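Local coordinates for epimerase family protein SDR39U1 (PDB 4B4O), which probably acts as an NADP-dependent oxidoreductase of the short-chain dehydrogenase/reductase superfamily and binds NADPH, at residues V3-G8 against V56-E61; Y120-P125 against H212-G217; G180-S185 against F241-S246. The protein carries 3 engineered substitutions. All blocks are in the same frame, centred on the assembly; numbering follows the deposited sequence.

How the interactions relate
Interaction 1 lies at the NADPH site: two neighbouring strands of the parallel Rossmann sheet end beside the cofactor. Interaction 2 reaches the same sheet at strand 213-217, with its centre about 21 Å from that of interaction 1 and the nearest atoms about 11 Å apart; the side chain of N216 stays about 11 Å from the cofactor. Interaction 3 is a surface contact on the opposite side of the chain's centre from interaction 1, about 33 Å away between centres. Interactions 2 and 3 do not touch, their nearest atoms being about 16 Å apart, but their segments alternate along the sequence. Interaction 1 closes before either of the others opens.

Interaction 1 (V3-G8 against V56-E61); sequences VLVGGG and VNLAGE. With NDP (NADPH dihydro-nicotinamide-adenine-dinucleotide phosphate), chain I.
The carboxamide of N57 is met from above its plane: the backbone N of A59 donates to OD1 (3.1 Å) from 67° out of the plane, forming an Asx turn, while ND2 is held by the hydroxyls of T85 and T86 on helix 72-95. Asparagine suits this buried place because its acceptor and its donor are both used. The turn sits where strand 54-57 ends, next to strand 2-6 in the parallel sheet of a Rossmann fold, at the end that binds the dinucleotide.

The second flat group is the adenine of NADPH. Its amino group N6A donates almost straight to E61 OE1 at 3.1 Å, and A59 CB comes to 4.1 Å from its N3A. The other carboxylate oxygen of E61 forms a salt bridge with R68, which helps fix the acid.

Behind these groups the strands are laced in parallel register. V56 N donates to L4 O and G6 N to V56 O, both nearly along the carbonyl axes; L58 N then reaches G6 O at 2.7 Å, from 33° above the carbonyl plane. G6 has no side chain to collide with N57 OD1, and G7, at a positive phi of 69°, leaves room for A59 as the chain turns toward G8, which probably opens the GxGxxG-type glycine motif of Rossmann folds; the helix that follows offers the amides of F11 and I12, in its first turn, to the cofactor. Branched valines suit the buried strands: V5 and V56 lie on one face of the sheet, where V3 CG1 meets V56 CG2. L58, its CG beside its own backbone N, crosses V5 obliquely, and its CD1 rests 3.8 Å from V5 CG1.

Interaction 2 (Y120-P125 against H212-G217); sequences YDEDSP and HGVLNG
E122 and N216 lie with their flat ends stacked: the carboxylate and amide planes are only 16° apart, and N216 ND2 stands 3.3 Å from E122 CD. The two side chains cross obliquely. E122 leaves its backbone with CG anti to the carbonyl carbon and then bends at chi2 (88°), which swings the acid along strand 213-217 toward the backbone of N216. There OE2 accepts from N216 N at 2.8 Å, using its anti lone pair, the one away from OE1. A glutamate suits this place because its length lets it reach a strand N-H, while its methylenes lie against V214: E122 CG is 3.8 Å from V214 CG1 and 3.3 Å from V214 O.

Both buried polar ends have further partners in the chain. E122 OE1 accepts from R271 N, N216 OD1 is paired with the hydroxyl of Y112, and N216 ND2 donates to I268 O. The amide-over-acid stack is thus fixed in rotation from several directions, and the neighbouring arginine R271, whose NE is bonded to V214 O, may favour the charged carboxylate.

E122 is presented by a type I turn from D121 to S124. D121 OD1 takes the N-H of D123 from above the carboxylate plane (3.0 Å), an Asx turn, and S124 OG accepts from D121 N, while D121 OD2 makes a salt bridge with R270. Aspartate and serine, short and polar, suit such self-closing turns. The contact fastens a loop that follows strand 102-108 to strand 213-217, which pairs with 151-161 in the parallel sheet of the Rossmann fold.

Interaction 3 (G180-S185 against F241-S246); sequences GGPIGS and FIPLPS
P182 O is gripped twice: L244 N donates to it at 2.8 Å, nearly along the carbonyl axis, and P243 CA adds a CA-H...O contact at 3.2 Å. This oxygen belongs to a single beta bridge between I183 and L244, set in two extended loops whose end-to-end directions lie 38° apart. One loop precedes strand 192-194 of the Rossmann sheet; the other runs into helix 246-253, with P245 at the N-cap position.

Two more backbone bonds complete the lacing. On one side of the P182 bond, I242 N donates to a lone pair of G180 O at 3.1 Å, in the carbonyl plane; on the other, G184 N donates to L244 O at 2.8 Å. L244 therefore gives its N-H and takes another with its carbonyl, so both backbone groups of one residue are used across the pair. Proline fits at 182 and 243, where the chain is extended and no N-H is needed: their rings lie side by side and point the same way, with P182 CG 4.1 Å from P243 CB.

The glycines suit their places for steric reasons. G181 passes close to the second loop, its CA 3.4 Å from I242 O in a CA-H...O contact, which leaves little room for a side chain, and G184 takes a positive phi of 71°. I183 turns its CB away from the partner loop and packs on V249 of helix 246-253 and L262 of helix 255-262, while its own N is hydrogen-bonded to OD1 of N225. Where the second loop enters its helix, S246 OG lies 4.0 Å from G184 CA.

Interaction 1 (V3-G8 against V56-E61)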
loop_
_atom_site.group_PDB
_atom_site.type_symbol
_atom_site.label_atom_id
_atom_site.label_comp_id
_atom_site.label_asym_id
_atom_site.label_seq_id
_atom_site.Cartn_x
_atom_site.Cartn_y
_atom_site.Cartn_z
ATOM N N VAL A 3 -2.112 -18.726 4.507
ATOM C CA VAL A 3 -1.745 -17.330 4.796
ATOM C C VAL A 3 -2.813 -16.598 5.613
ATOM O O VAL A 3 -3.978 -16.651 5.289
ATOM C CB VAL A 3 -1.490 -16.507 3.502
ATOM C CG1 VAL A 3 -0.948 -15.135 3.849
ATOM C CG2 VAL A 3 -0.560 -17.247 2.550
ATOM N N LEU A 4 -2.395 -15.942 6.687
ATOM C CA LEU A 4 -3.284 -15.150 7.538
ATOM C C LEU A 4 -3.154 -13.693 7.130
ATOM O O LEU A 4 -2.064 -13.148 7.193
ATOM C CB LEU A 4 -2.888 -15.324 9.015
ATOM C CG LEU A 4 -3.769 -14.708 10.109
ATOM C CD1 LEU A 4 -5.169 -15.278 10.015
ATOM C CD2 LEU A 4 -3.189 -14.962 11.493
ATOM N N VAL A 5 -4.237 -13.064 6.677
ATOM C CA VAL A 5 -4.156 -11.687 6.184
ATOM C C VAL A 5 -4.946 -10.720 7.042
ATOM O O VAL A 5 -6.165 -10.634 6.934
ATOM C CB VAL A 5 -4.611 -11.534 4.714
ATOM C CG1 VAL A 5 -4.603 -10.062 4.330
ATOM C CG2 VAL A 5 -3.741 -12.362 3.788
ATOM N N GLY A 6 -4.234 -9.963 7.861
ATOM C CA GLY A 6 -4.847 -8.916 8.642
ATOM C C GLY A 6 -5.332 -7.770 7.773
ATOM O O GLY A 6 -4.599 -7.271 6.913
ATOM N N GLY A 7 -6.580 -7.358 7.977
ATOM C CA GLY A 7 -7.180 -6.315 7.156
ATOM C C GLY A 7 -7.437 -6.740 5.728
ATOM O O GLY A 7 -7.664 -5.909 4.852
ATOM N N GLY A 8 -7.458 -8.044 5.492
ATOM C CA GLY A 8 -7.613 -8.585 4.141
ATOM C C GLY A 8 -8.964 -8.408 3.454
ATOM O O GLY A 8 -9.103 -8.787 2.302
ATOM N N VAL A 56 0.382 -11.733 6.822
ATOM C CA VAL A 56 0.484 -10.399 6.221
ATOM C C VAL A 56 -0.413 -9.450 7.003
ATOM O O VAL A 56 -1.499 -9.851 7.407
ATOM C CB VAL A 56 -0.022 -10.387 4.768
ATOM C CG1 VAL A 56 0.124 -8.994 4.175
ATOM C CG2 VAL A 56 0.702 -11.401 3.915
ATOM N N ASN A 57 0.018 -8.209 7.213
ATOM C CA ASN A 57 -0.896 -7.186 7.723
ATOM C C ASN A 57 -1.133 -6.043 6.736
ATOM O O ASN A 57 -0.187 -5.427 6.232
ATOM C CB ASN A 57 -0.438 -6.601 9.054
ATOM C CG ASN A 57 -1.568 -5.892 9.778
ATOM O OD1 ASN A 57 -2.727 -6.182 9.576
ATOM N ND2 ASN A 57 -1.226 -4.970 10.620
ATOM N N LEU A 58 -2.416 -5.774 6.495
ATOM C CA LEU A 58 -2.871 -4.671 5.654
ATOM C C LEU A 58 -3.785 -3.722 6.428
ATOM O O LEU A 58 -4.268 -2.719 5.875
ATOM C CB LEU A 58 -3.623 -5.219 4.441
ATOM C CG LEU A 58 -2.890 -6.229 3.565
ATOM C CD1 LEU A 58 -3.851 -6.762 2.525
ATOM C CD2 LEU A 58 -1.663 -5.636 2.924
ATOM N N ALA A 59 -4.017 -4.010 7.703
ATOM C CA ALA A 59 -5.027 -3.299 8.471
ATOM C C ALA A 59 -4.657 -1.821 8.643
ATOM O O ALA A 59 -3.530 -1.500 8.962
ATOM C CB ALA A 59 -5.224 -3.962 9.831
ATOM N N GLY A 60 -5.633 -0.934 8.454
ATOM C CA GLY A 60 -5.432 0.489 8.694
ATOM C C GLY A 60 -6.666 1.332 8.398
ATOM O O GLY A 60 -7.336 1.131 7.389
ATOM N N GLU A 61 -6.979 2.257 9.297
ATOM C CA GLU A 61 -7.980 3.267 9.017
ATOM C C GLU A 61 -7.565 3.986 7.730
ATOM O O GLU A 61 -6.411 4.392 7.585
ATOM C CB GLU A 61 -8.067 4.252 10.176
ATOM C CG GLU A 61 -9.053 5.389 9.967
ATOM C CD GLU A 61 -10.508 5.004 10.179
ATOM O OE1 GLU A 61 -10.802 3.860 10.591
ATOM O OE2 GLU A 61 -11.352 5.879 9.921
HETATM P PA NDP I . -8.387 -0.482 2.771
HETATM O O1A NDP I . -8.914 0.751 3.546
HETATM O O2A NDP I . -9.137 -0.999 1.525
HETATM O O5B NDP I . -8.331 -1.820 3.703
HETATM C C5B NDP I . -8.069 -1.615 5.088
HETATM C C4B NDP I . -8.670 -2.766 5.854
HETATM O O4B NDP I . -8.209 -2.656 7.199
HETATM C C3B NDP I . -10.201 -2.708 5.859
HETATM O O3B NDP I . -10.818 -3.674 4.961
HETATM C C2B NDP I . -10.579 -3.017 7.299
HETATM O O2B NDP I . -10.882 -4.392 7.486
HETATM C C1B NDP I . -9.323 -2.755 8.073
HETATM N N9A NDP I . -9.517 -1.464 8.738
HETATM C C8A NDP I . -10.023 -0.273 8.278
HETATM N N7A NDP I . -10.051 0.645 9.335
HETATM C C5A NDP I . -9.572 0.011 10.438
HETATM C C6A NDP I . -9.311 0.335 11.843
HETATM N N6A NDP I . -9.538 1.570 12.337
HETATM N N1A NDP I . -8.815 -0.626 12.650
HETATM C C2A NDP I . -8.583 -1.879 12.160
HETATM N N3A NDP I . -8.769 -2.249 10.877
HETATM C C4A NDP I . -9.230 -1.361 10.026
HETATM O O3 NDP I . -6.857 -0.048 2.470
HETATM P PN NDP I . -5.975 -0.649 1.262
HETATM O O1N NDP I . -6.408 -2.084 1.006
HETATM O O2N NDP I . -6.003 0.302 0.104
HETATM O O5D NDP I . -4.457 -0.604 1.901
HETATM C C5D NDP I . -4.243 -1.486 3.027
HETATM C C4D NDP I . -3.029 -1.082 3.838
HETATM O O4D NDP I . -2.046 -0.707 2.881
HETATM C C3D NDP I . -3.232 0.151 4.740
HETATM O O3D NDP I . -2.528 -0.024 6.012
HETATM C C2D NDP I . -2.681 1.314 3.907
HETATM O O2D NDP I . -2.011 2.376 4.598
HETATM C C1D NDP I . -1.602 0.633 3.108
HETATM N N1N NDP I . -1.284 1.321 1.843
HETATM C C2N NDP I . -2.220 1.538 0.910
HETATM C C3N NDP I . -1.908 2.181 -0.268
HETATM C C7N NDP I . -2.980 2.385 -1.275
HETATM O O7N NDP I . -4.001 1.709 -1.170
HETATM N N7N NDP I . -2.834 3.266 -2.260
HETATM C C4N NDP I . -0.514 2.611 -0.572
HETATM C C5N NDP I . 0.426 2.314 0.502
HETATM C C6N NDP I . 0.002 1.679 1.655
HETATM P P2B NDP I . -12.180 -4.813 8.425
HETATM O O1X NDP I . -11.735 -4.634 9.861
HETATM O O2X NDP I . -13.359 -3.871 8.037
HETATM O O3X NDP I . -12.258 -6.290 7.965
#

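Interaction 2 (Y120-P125 against H212-G217)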
loop_
_atom_site.group_PDB
_atom_site.type_symbol
_atom_site.label_atom_id
_atom_site.label_comp_id
_atom_site.label_asym_id
_atom_site.label_seq_id
_atom_site.Cartn_x
_atom_site.Cartn_y
_atom_site.Cartn_z
ATOM N N TYR A 120 15.355 7.789 -4.504
ATOM C CA TYR A 120 15.407 6.898 -3.359
ATOM C C TYR A 120 15.339 5.444 -3.783
ATOM O O TYR A 120 14.651 5.114 -4.737
ATOM C CB TYR A 120 14.224 7.191 -2.425
ATOM C CG TYR A 120 14.166 8.627 -1.937
ATOM C CD1 TYR A 120 14.932 9.036 -0.865
ATOM C CD2 TYR A 120 13.358 9.566 -2.564
ATOM C CE1 TYR A 120 14.900 10.334 -0.432
ATOM C CE2 TYR A 120 13.323 10.873 -2.135
ATOM C CZ TYR A 120 14.097 11.251 -1.072
ATOM O OH TYR A 120 14.068 12.536 -0.596
ATOM N N ASP A 121 16.033 4.581 -3.041
ATOM C CA ASP A 121 15.754 3.145 -3.075
ATOM C C ASP A 121 15.525 2.612 -1.672
ATOM O O ASP A 121 15.421 3.379 -0.720
ATOM C CB ASP A 121 16.821 2.365 -3.862
ATOM C CG ASP A 121 18.163 2.264 -3.155
ATOM O OD1 ASP A 121 18.288 2.652 -1.990
ATOM O OD2 ASP A 121 19.122 1.795 -3.813
ATOM N N GLU A 122 15.470 1.295 -1.536
ATOM C CA GLU A 122 15.113 0.652 -0.256
ATOM C C GLU A 122 16.121 0.913 0.863
ATOM O O GLU A 122 15.815 0.740 2.021
ATOM C CB GLU A 122 14.902 -0.858 -0.443
ATOM C CG GLU A 122 13.679 -1.199 -1.299
ATOM C CD GLU A 122 13.939 -1.253 -2.800
ATOM O OE1 GLU A 122 15.033 -0.892 -3.293
ATOM O OE2 GLU A 122 13.031 -1.719 -3.511
ATOM N N ASP A 123 17.336 1.303 0.502
ATOM C CA ASP A 123 18.369 1.531 1.493
ATOM C C ASP A 123 18.417 2.985 1.887
ATOM O O ASP A 123 19.224 3.358 2.722
ATOM C CB ASP A 123 19.737 1.051 0.977
ATOM C CG ASP A 123 19.821 -0.471 0.852
ATOM O OD1 ASP A 123 19.262 -1.191 1.713
ATOM O OD2 ASP A 123 20.468 -0.962 -0.106
ATOM N N SER A 124 17.574 3.809 1.281
ATOM C CA SER A 124 17.667 5.238 1.510
ATOM C C SER A 124 17.147 5.574 2.896
ATOM O O SER A 124 16.165 4.997 3.355
ATOM C CB SER A 124 16.882 6.042 0.451
ATOM O OG SER A 124 17.483 5.958 -0.818
ATOM N N PRO A 125 17.766 6.561 3.538
ATOM C CA PRO A 125 17.224 7.053 4.793
ATOM C C PRO A 125 15.950 7.914 4.690
ATOM O O PRO A 125 15.612 8.449 3.649
ATOM C CB PRO A 125 18.370 7.883 5.345
ATOM C CG PRO A 125 19.003 8.446 4.128
ATOM C CD PRO A 125 18.759 7.488 2.989
ATOM N N HIS A 212 13.867 -10.995 1.791
ATOM C CA HIS A 212 13.843 -10.457 3.152
ATOM C C HIS A 212 14.001 -8.955 3.114
ATOM O O HIS A 212 14.513 -8.412 2.153
ATOM C CB HIS A 212 14.959 -11.083 3.989
ATOM C CG HIS A 212 16.333 -10.867 3.402
ATOM N ND1 HIS A 212 16.794 -11.562 2.302
ATOM C CD2 HIS A 212 17.344 -9.925 3.741
ATOM C CE1 HIS A 212 18.046 -11.092 1.962
ATOM N NE2 HIS A 212 18.387 -10.100 2.850
ATOM N N GLY A 213 13.544 -8.265 4.151
ATOM C CA GLY A 213 13.796 -6.832 4.293
ATOM C C GLY A 213 12.848 -5.948 3.533
ATOM O O GLY A 213 11.706 -6.303 3.270
ATOM N N VAL A 214 13.328 -4.761 3.206
ATOM C CA VAL A 214 12.487 -3.724 2.626
ATOM C C VAL A 214 12.466 -3.840 1.111
ATOM O O VAL A 214 13.514 -3.970 0.485
ATOM C CB VAL A 214 12.975 -2.312 2.949
ATOM C CG1 VAL A 214 12.142 -1.326 2.155
ATOM C CG2 VAL A 214 12.880 -2.045 4.435
ATOM N N LEU A 215 11.254 -3.804 0.553
ATOM C CA LEU A 215 11.016 -3.796 -0.884
ATOM C C LEU A 215 10.107 -2.617 -1.244
ATOM O O LEU A 215 9.108 -2.365 -0.580
ATOM C CB LEU A 215 10.314 -5.094 -1.316
ATOM C CG LEU A 215 10.980 -6.435 -1.011
ATOM C CD1 LEU A 215 10.053 -7.575 -1.378
ATOM C CD2 LEU A 215 12.315 -6.513 -1.733
ATOM N N ASN A 216 10.462 -1.891 -2.290
ATOM C CA ASN A 216 9.647 -0.753 -2.710
ATOM C C ASN A 216 8.573 -1.253 -3.630
ATOM O O ASN A 216 8.869 -1.788 -4.698
ATOM C CB ASN A 216 10.482 0.338 -3.396
ATOM C CG ASN A 216 11.259 1.195 -2.414
ATOM O OD1 ASN A 216 10.827 1.409 -1.272
ATOM N ND2 ASN A 216 12.414 1.692 -2.849
ATOM N N GLY A 217 7.331 -1.125 -3.187
ATOM C CA GLY A 217 6.178 -1.562 -3.963
ATOM C C GLY A 217 5.720 -0.521 -4.974
ATOM O O GLY A 217 4.636 0.068 -4.837
#

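Interaction 3 (G180-S185 against F241-S246)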
loop_
_atom_site.group_PDB
_atom_site.type_symbol
_atom_site.label_atom_id
_atom_site.label_comp_id
_atom_site.label_asym_id
_atom_site.label_seq_id
_atom_site.Cartn_x
_atom_site.Cartn_y
_atom_site.Cartn_z
ATOM N N GLY A 180 -11.008 15.485 -15.031
ATOM C CA GLY A 180 -9.658 15.157 -14.609
ATOM C C GLY A 180 -8.605 16.200 -14.987
ATOM O O GLY A 180 -8.872 17.120 -15.765
ATOM N N GLY A 181 -7.419 16.059 -14.398
ATOM C CA GLY A 181 -6.287 16.906 -14.707
ATOM C C GLY A 181 -5.197 16.859 -13.656
ATOM O O GLY A 181 -5.282 16.108 -12.668
ATOM N N PRO A 182 -4.148 17.672 -13.843
ATOM C CA PRO A 182 -3.036 17.677 -12.890
ATOM C C PRO A 182 -3.403 18.237 -11.538
ATOM O O PRO A 182 -4.255 19.117 -11.441
ATOM C CB PRO A 182 -1.993 18.562 -13.576
ATOM C CG PRO A 182 -2.760 19.399 -14.520
ATOM C CD PRO A 182 -3.856 18.507 -15.024
ATOM N N ILE A 183 -2.754 17.709 -10.502
ATOM C CA ILE A 183 -2.882 18.200 -9.133
ATOM C C ILE A 183 -1.716 19.137 -8.829
ATOM O O ILE A 183 -0.571 18.720 -8.864
ATOM C CB ILE A 183 -2.845 17.045 -8.118
ATOM C CG1 ILE A 183 -3.884 15.977 -8.473
ATOM C CG2 ILE A 183 -3.070 17.569 -6.720
ATOM C CD1 ILE A 183 -3.739 14.726 -7.640
ATOM N N GLY A 184 -2.000 20.403 -8.531
ATOM C CA GLY A 184 -0.943 21.379 -8.271
ATOM C C GLY A 184 -0.181 21.754 -9.540
ATOM O O GLY A 184 -0.786 21.996 -10.582
ATOM N N SER A 185 1.143 21.762 -9.468
ATOM C CA SER A 185 1.974 22.012 -10.648
ATOM C C SER A 185 1.959 20.835 -11.617
ATOM O O SER A 185 2.149 21.016 -12.807
ATOM C CB SER A 185 3.430 22.267 -10.247
ATOM O OG SER A 185 4.025 21.108 -9.673
ATOM N N PHE A 241 -7.840 18.327 -18.722
ATOM C CA PHE A 241 -7.203 19.642 -18.783
ATOM C C PHE A 241 -7.413 20.529 -17.566
ATOM O O PHE A 241 -6.926 21.645 -17.539
ATOM C CB PHE A 241 -7.765 20.394 -19.981
ATOM C CG PHE A 241 -7.696 19.625 -21.260
ATOM C CD1 PHE A 241 -6.696 18.653 -21.472
ATOM C CD2 PHE A 241 -8.597 19.890 -22.289
ATOM C CE1 PHE A 241 -6.624 17.947 -22.657
ATOM C CE2 PHE A 241 -8.521 19.193 -23.486
ATOM C CZ PHE A 241 -7.537 18.223 -23.667
ATOM N N ILE A 242 -8.137 20.043 -16.573
ATOM C CA ILE A 242 -8.563 20.882 -15.444
ATOM C C ILE A 242 -7.674 20.700 -14.207
ATOM O O ILE A 242 -7.807 19.706 -13.505
ATOM C CB ILE A 242 -10.023 20.586 -15.052
ATOM C CG1 ILE A 242 -10.933 20.885 -16.236
ATOM C CG2 ILE A 242 -10.428 21.421 -13.849
ATOM C CD1 ILE A 242 -12.381 20.669 -15.921
ATOM N N PRO A 243 -6.789 21.690 -13.916
ATOM C CA PRO A 243 -5.863 21.515 -12.799
ATOM C C PRO A 243 -6.561 21.737 -11.477
ATOM O O PRO A 243 -7.438 22.589 -11.406
ATOM C CB PRO A 243 -4.792 22.602 -13.041
ATOM C CG PRO A 243 -5.074 23.160 -14.410
ATOM C CD PRO A 243 -6.552 22.988 -14.587
ATOM N N LEU A 244 -6.201 20.947 -10.462
ATOM C CA LEU A 244 -6.647 21.187 -9.082
ATOM C C LEU A 244 -5.624 22.060 -8.383
ATOM O O LEU A 244 -4.532 21.596 -8.107
ATOM C CB LEU A 244 -6.779 19.885 -8.300
ATOM C CG LEU A 244 -7.949 18.984 -8.678
ATOM C CD1 LEU A 244 -8.169 17.858 -7.685
ATOM C CD2 LEU A 244 -9.200 19.856 -8.763
ATOM N N PRO A 245 -5.974 23.317 -8.078
ATOM C CA PRO A 245 -5.000 24.140 -7.383
ATOM C C PRO A 245 -4.646 23.608 -6.018
ATOM O O PRO A 245 -5.413 22.843 -5.416
ATOM C CB PRO A 245 -5.711 25.474 -7.232
ATOM C CG PRO A 245 -6.748 25.479 -8.291
ATOM C CD PRO A 245 -7.206 24.069 -8.365
ATOM N N SER A 246 -3.458 23.969 -5.551
ATOM C CA SER A 246 -2.955 23.515 -4.249
ATOM C C SER A 246 -3.878 23.920 -3.110
ATOM O O SER A 246 -4.198 23.093 -2.265
ATOM C CB SER A 246 -1.578 24.099 -3.998
ATOM O OG SER A 246 -0.703 23.753 -5.048
#